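Local coordinates for protein LEOA (Escherichia coli, PDB 4AUR) that is a bacterial dynamin that probably binds and hydrolyses GTP through its P-loop GTPase domain, at residues R123-S136 / S154-L166. Residues are numbered along the deposited sequence; the frame is centred on the assembly and turned at random.
Sequences RLVMYEDLTRRYIS and SHSDIVKWVLRDL
Trp-161 of helix 156-165 reaches across to the turn around Met-126 that precedes helix 129-136; the two helix axes stand 11.7 Å apart at closest and cross at -62°. Trp-161 points its CG away from its backbone N (chi1 -179°), which carries the indole out toward 123-136. Met-126 CB sits over one face, 3.8 Å from the centroid of the five-membered ring in a CH-pi contact, and Leu-166 CD1 over the opposite face. The selenomethionine SE of Met-126 adds an oblique Met-aromatic contact and also meets Ile-158 CG1. Trp-161 NE1 gives a weak, bent hydrogen bond to Met-126 O at 2.8 Å. That carbonyl also accepts Arg-132 NH1 at 3.2 Å, within the carbonyl plane. A kink at chi3 (66°) swings the Arg-132 guanidinium onto Asp-165, NH1 to OD2 at 2.9 Å and NH2 to OD1 at 3.0 Å, both from above the carboxylate plane, while Leu-166 CD2 lies over a guanidinium face. Deeper in, Ile-135 CD1 touches Trp-161 CH2 at 3.7 Å, and Ile-135 continues onto strands 54-60 and 140-146 of the central sheet. Near the start of helix 156-165 Arg-123, poorly ordered, forms a salt bridge from NH1 to Asp-157 OD1 at 2.8 Å, guanidinium and carboxylate lying almost in one plane. Because Arg-132 NH1 serves both Asp-165 and the Met-126 carbonyl, linked polar bonds as well as packing probably hold this turn of the GTPase domain to helix 156-165.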
# COMPACT_ATOMS: atom_id res chain seq x y z
N ARG A 123 -9.74 53.52 15.83
CA ARG A 123 -9.23 52.14 16.00
C ARG A 123 -10.30 51.11 16.40
O ARG A 123 -9.97 49.98 16.75
CB ARG A 123 -8.09 52.13 17.04
CG ARG A 123 -6.70 52.22 16.43
CD ARG A 123 -5.85 53.37 16.95
NE ARG A 123 -5.24 54.09 15.83
CZ ARG A 123 -4.10 53.77 15.23
NH1 ARG A 123 -3.38 52.73 15.62
NH2 ARG A 123 -3.67 54.51 14.21
N LEU A 124 -11.57 51.49 16.34
CA LEU A 124 -12.66 50.54 16.57
C LEU A 124 -12.89 49.67 15.34
O LEU A 124 -13.36 48.54 15.48
CB LEU A 124 -13.96 51.27 16.95
CG LEU A 124 -14.21 51.41 18.45
CD1 LEU A 124 -15.52 52.17 18.68
CD2 LEU A 124 -14.23 50.06 19.17
N VAL A 125 -12.57 50.18 14.16
CA VAL A 125 -12.81 49.44 12.92
C VAL A 125 -11.97 48.17 12.82
O VAL A 125 -12.25 47.33 11.98
CB VAL A 125 -12.57 50.29 11.65
CG1 VAL A 125 -13.39 51.57 11.71
CG2 VAL A 125 -11.09 50.60 11.46
N MSE A 126 -10.96 48.03 13.66
CA MSE A 126 -10.13 46.85 13.63
C MSE A 126 -10.87 45.69 14.26
O MSE A 126 -10.53 44.52 14.03
CB MSE A 126 -8.84 47.17 14.37
CG MSE A 126 -8.08 48.30 13.68
SE MSE A 126 -6.18 48.16 14.13
CE MSE A 126 -6.37 47.89 16.07
N TYR A 127 -11.90 46.00 15.04
CA TYR A 127 -12.67 44.98 15.72
C TYR A 127 -14.07 44.78 15.13
O TYR A 127 -14.92 44.21 15.77
CB TYR A 127 -12.75 45.30 17.23
CG TYR A 127 -11.38 45.42 17.93
CD1 TYR A 127 -10.28 44.65 17.51
CD2 TYR A 127 -11.19 46.30 19.00
CE1 TYR A 127 -9.05 44.75 18.13
CE2 TYR A 127 -9.96 46.41 19.63
CZ TYR A 127 -8.89 45.63 19.19
OH TYR A 127 -7.65 45.71 19.80
N GLU A 128 -14.29 45.27 13.91
CA GLU A 128 -15.55 45.08 13.21
C GLU A 128 -15.44 43.84 12.32
O GLU A 128 -14.63 43.78 11.42
CB GLU A 128 -15.87 46.29 12.33
CG GLU A 128 -16.21 47.58 13.06
CD GLU A 128 -16.50 48.78 12.11
OE1 GLU A 128 -16.29 48.68 10.86
OE2 GLU A 128 -16.95 49.83 12.63
N ASP A 129 -16.30 42.85 12.56
CA ASP A 129 -16.26 41.62 11.80
C ASP A 129 -16.30 41.91 10.33
O ASP A 129 -15.65 41.22 9.55
CB ASP A 129 -17.41 40.70 12.19
CG ASP A 129 -17.30 40.21 13.63
OD1 ASP A 129 -16.20 39.81 14.07
OD2 ASP A 129 -18.34 40.20 14.32
N LEU A 130 -17.01 42.96 9.93
CA LEU A 130 -17.09 43.27 8.50
C LEU A 130 -15.76 43.67 7.89
O LEU A 130 -15.32 43.06 6.93
CB LEU A 130 -18.11 44.35 8.25
CG LEU A 130 -18.27 44.83 6.82
CD1 LEU A 130 -19.21 43.92 6.08
CD2 LEU A 130 -18.79 46.26 6.85
N THR A 131 -15.09 44.67 8.43
CA THR A 131 -13.86 45.15 7.81
C THR A 131 -12.75 44.10 7.94
O THR A 131 -11.84 43.98 7.10
CB THR A 131 -13.40 46.49 8.41
OG1 THR A 131 -12.82 46.26 9.68
CG2 THR A 131 -14.54 47.44 8.61
N ARG A 132 -12.85 43.31 9.00
CA ARG A 132 -11.98 42.15 9.17
C ARG A 132 -12.20 41.10 8.06
O ARG A 132 -11.24 40.58 7.47
CB ARG A 132 -12.22 41.54 10.55
CG ARG A 132 -11.78 42.42 11.74
CD ARG A 132 -12.35 41.87 13.05
NE ARG A 132 -11.76 40.57 13.34
CZ ARG A 132 -10.70 40.36 14.11
NH1 ARG A 132 -10.09 41.38 14.72
NH2 ARG A 132 -10.23 39.14 14.26
N ARG A 133 -13.46 40.79 7.76
CA ARG A 133 -13.76 39.85 6.67
C ARG A 133 -13.27 40.37 5.30
O ARG A 133 -12.75 39.61 4.51
CB ARG A 133 -15.24 39.57 6.62
CG ARG A 133 -15.70 38.41 5.74
CD ARG A 133 -17.21 38.28 5.71
NE ARG A 133 -17.79 38.83 6.94
CZ ARG A 133 -18.90 39.56 7.02
NH1 ARG A 133 -19.63 39.82 5.95
NH2 ARG A 133 -19.28 40.02 8.20
N TYR A 134 -13.41 41.65 5.03
CA TYR A 134 -13.06 42.14 3.71
C TYR A 134 -11.56 42.13 3.52
O TYR A 134 -11.08 41.83 2.44
CB TYR A 134 -13.65 43.54 3.44
CG TYR A 134 -14.94 43.50 2.65
CD1 TYR A 134 -16.14 43.20 3.25
CD2 TYR A 134 -14.94 43.75 1.28
CE1 TYR A 134 -17.31 43.15 2.52
CE2 TYR A 134 -16.11 43.70 0.54
CZ TYR A 134 -17.28 43.40 1.17
OH TYR A 134 -18.44 43.36 0.43
N ILE A 135 -10.81 42.42 4.57
CA ILE A 135 -9.36 42.36 4.47
C ILE A 135 -8.81 40.93 4.57
O ILE A 135 -7.86 40.59 3.86
CB ILE A 135 -8.69 43.33 5.44
CG1 ILE A 135 -8.93 44.75 4.91
CG2 ILE A 135 -7.19 43.12 5.48
CD1 ILE A 135 -8.81 45.83 5.96
N SER A 136 -9.39 40.09 5.42
CA SER A 136 -9.04 38.69 5.39
C SER A 136 -9.15 38.15 3.97
O SER A 136 -8.19 37.58 3.44
CB SER A 136 -9.94 37.86 6.31
OG SER A 136 -9.46 37.91 7.63
N SER A 154 2.71 55.40 15.34
CA SER A 154 1.39 55.05 15.88
C SER A 154 0.81 53.71 15.38
O SER A 154 -0.24 53.27 15.84
CB SER A 154 0.41 56.18 15.53
OG SER A 154 0.54 56.56 14.16
N HIS A 155 1.49 53.07 14.45
CA HIS A 155 0.92 51.95 13.71
C HIS A 155 1.19 50.59 14.31
O HIS A 155 0.75 49.60 13.76
CB HIS A 155 1.45 51.98 12.27
CG HIS A 155 0.79 53.00 11.41
ND1 HIS A 155 0.81 52.95 10.04
CD2 HIS A 155 0.05 54.09 11.73
CE1 HIS A 155 0.13 53.97 9.55
NE2 HIS A 155 -0.34 54.68 10.56
N SER A 156 1.88 50.50 15.43
CA SER A 156 2.19 49.20 15.99
C SER A 156 1.01 48.25 15.91
O SER A 156 1.13 47.14 15.42
CB SER A 156 2.61 49.32 17.44
OG SER A 156 3.90 49.84 17.54
N ASP A 157 -0.15 48.68 16.38
CA ASP A 157 -1.25 47.74 16.61
C ASP A 157 -1.98 47.35 15.30
O ASP A 157 -2.68 46.32 15.26
CB ASP A 157 -2.22 48.25 17.70
CG ASP A 157 -2.82 49.60 17.37
OD1 ASP A 157 -2.40 50.21 16.37
OD2 ASP A 157 -3.71 50.07 18.12
N ILE A 158 -1.78 48.14 14.25
CA ILE A 158 -2.32 47.88 12.93
C ILE A 158 -1.50 46.81 12.24
O ILE A 158 -2.03 45.90 11.59
CB ILE A 158 -2.25 49.14 12.08
CG1 ILE A 158 -3.11 50.24 12.69
CG2 ILE A 158 -2.72 48.84 10.66
CD1 ILE A 158 -3.02 51.56 11.95
N VAL A 159 -0.19 46.95 12.33
CA VAL A 159 0.70 45.89 11.88
C VAL A 159 0.39 44.57 12.59
O VAL A 159 0.41 43.53 11.99
CB VAL A 159 2.16 46.28 12.13
CG1 VAL A 159 3.09 45.09 11.94
CG2 VAL A 159 2.56 47.44 11.22
N LYS A 160 0.10 44.62 13.88
CA LYS A 160 -0.25 43.43 14.64
C LYS A 160 -1.58 42.87 14.18
O LYS A 160 -1.78 41.66 14.10
CB LYS A 160 -0.34 43.77 16.12
CG LYS A 160 -0.48 42.56 17.02
CD LYS A 160 -0.42 42.92 18.49
CE LYS A 160 -0.22 41.68 19.35
NZ LYS A 160 0.64 41.97 20.53
N TRP A 161 -2.51 43.76 13.89
CA TRP A 161 -3.84 43.38 13.44
C TRP A 161 -3.76 42.60 12.15
O TRP A 161 -4.39 41.60 11.99
CB TRP A 161 -4.63 44.66 13.21
CG TRP A 161 -6.02 44.47 12.77
CD1 TRP A 161 -6.97 43.73 13.36
CD2 TRP A 161 -6.62 45.09 11.62
NE1 TRP A 161 -8.13 43.83 12.66
CE2 TRP A 161 -7.94 44.66 11.58
CE3 TRP A 161 -6.16 45.96 10.62
CZ2 TRP A 161 -8.83 45.06 10.58
CZ3 TRP A 161 -7.04 46.36 9.63
CH2 TRP A 161 -8.37 45.91 9.62
N VAL A 162 -2.92 43.06 11.23
CA VAL A 162 -2.77 42.43 9.94
C VAL A 162 -2.00 41.14 10.02
O VAL A 162 -2.40 40.13 9.45
CB VAL A 162 -2.04 43.36 8.97
CG1 VAL A 162 -1.77 42.67 7.65
CG2 VAL A 162 -2.89 44.59 8.73
N LEU A 163 -0.88 41.18 10.73
CA LEU A 163 0.07 40.06 10.70
C LEU A 163 -0.27 39.03 11.75
O LEU A 163 -0.16 37.84 11.51
CB LEU A 163 1.49 40.54 10.92
CG LEU A 163 2.02 41.63 10.00
CD1 LEU A 163 3.45 41.95 10.39
CD2 LEU A 163 1.98 41.24 8.54
N ARG A 164 -0.69 39.46 12.92
CA ARG A 164 -1.00 38.52 13.95
C ARG A 164 -2.48 38.16 13.93
O ARG A 164 -2.83 37.02 13.63
CB ARG A 164 -0.59 39.05 15.32
CG ARG A 164 -0.74 38.02 16.42
CD ARG A 164 0.59 37.36 16.70
NE ARG A 164 0.95 36.46 15.61
CZ ARG A 164 2.19 36.08 15.32
NH1 ARG A 164 3.24 36.52 16.02
NH2 ARG A 164 2.38 35.24 14.31
N ASP A 165 -3.34 39.14 14.25
CA ASP A 165 -4.78 38.89 14.40
C ASP A 165 -5.34 38.24 13.13
O ASP A 165 -5.87 37.14 13.19
CB ASP A 165 -5.50 40.20 14.71
CG ASP A 165 -6.90 40.02 15.31
OD1 ASP A 165 -7.47 38.89 15.32
OD2 ASP A 165 -7.44 41.05 15.77
N LEU A 166 -5.16 38.89 11.98
CA LEU A 166 -5.73 38.43 10.73
C LEU A 166 -4.84 37.46 10.00
O LEU A 166 -5.29 36.79 9.08
CB LEU A 166 -6.01 39.58 9.78
CG LEU A 166 -6.99 40.66 10.23
CD1 LEU A 166 -7.18 41.64 9.09
CD2 LEU A 166 -8.32 40.07 10.67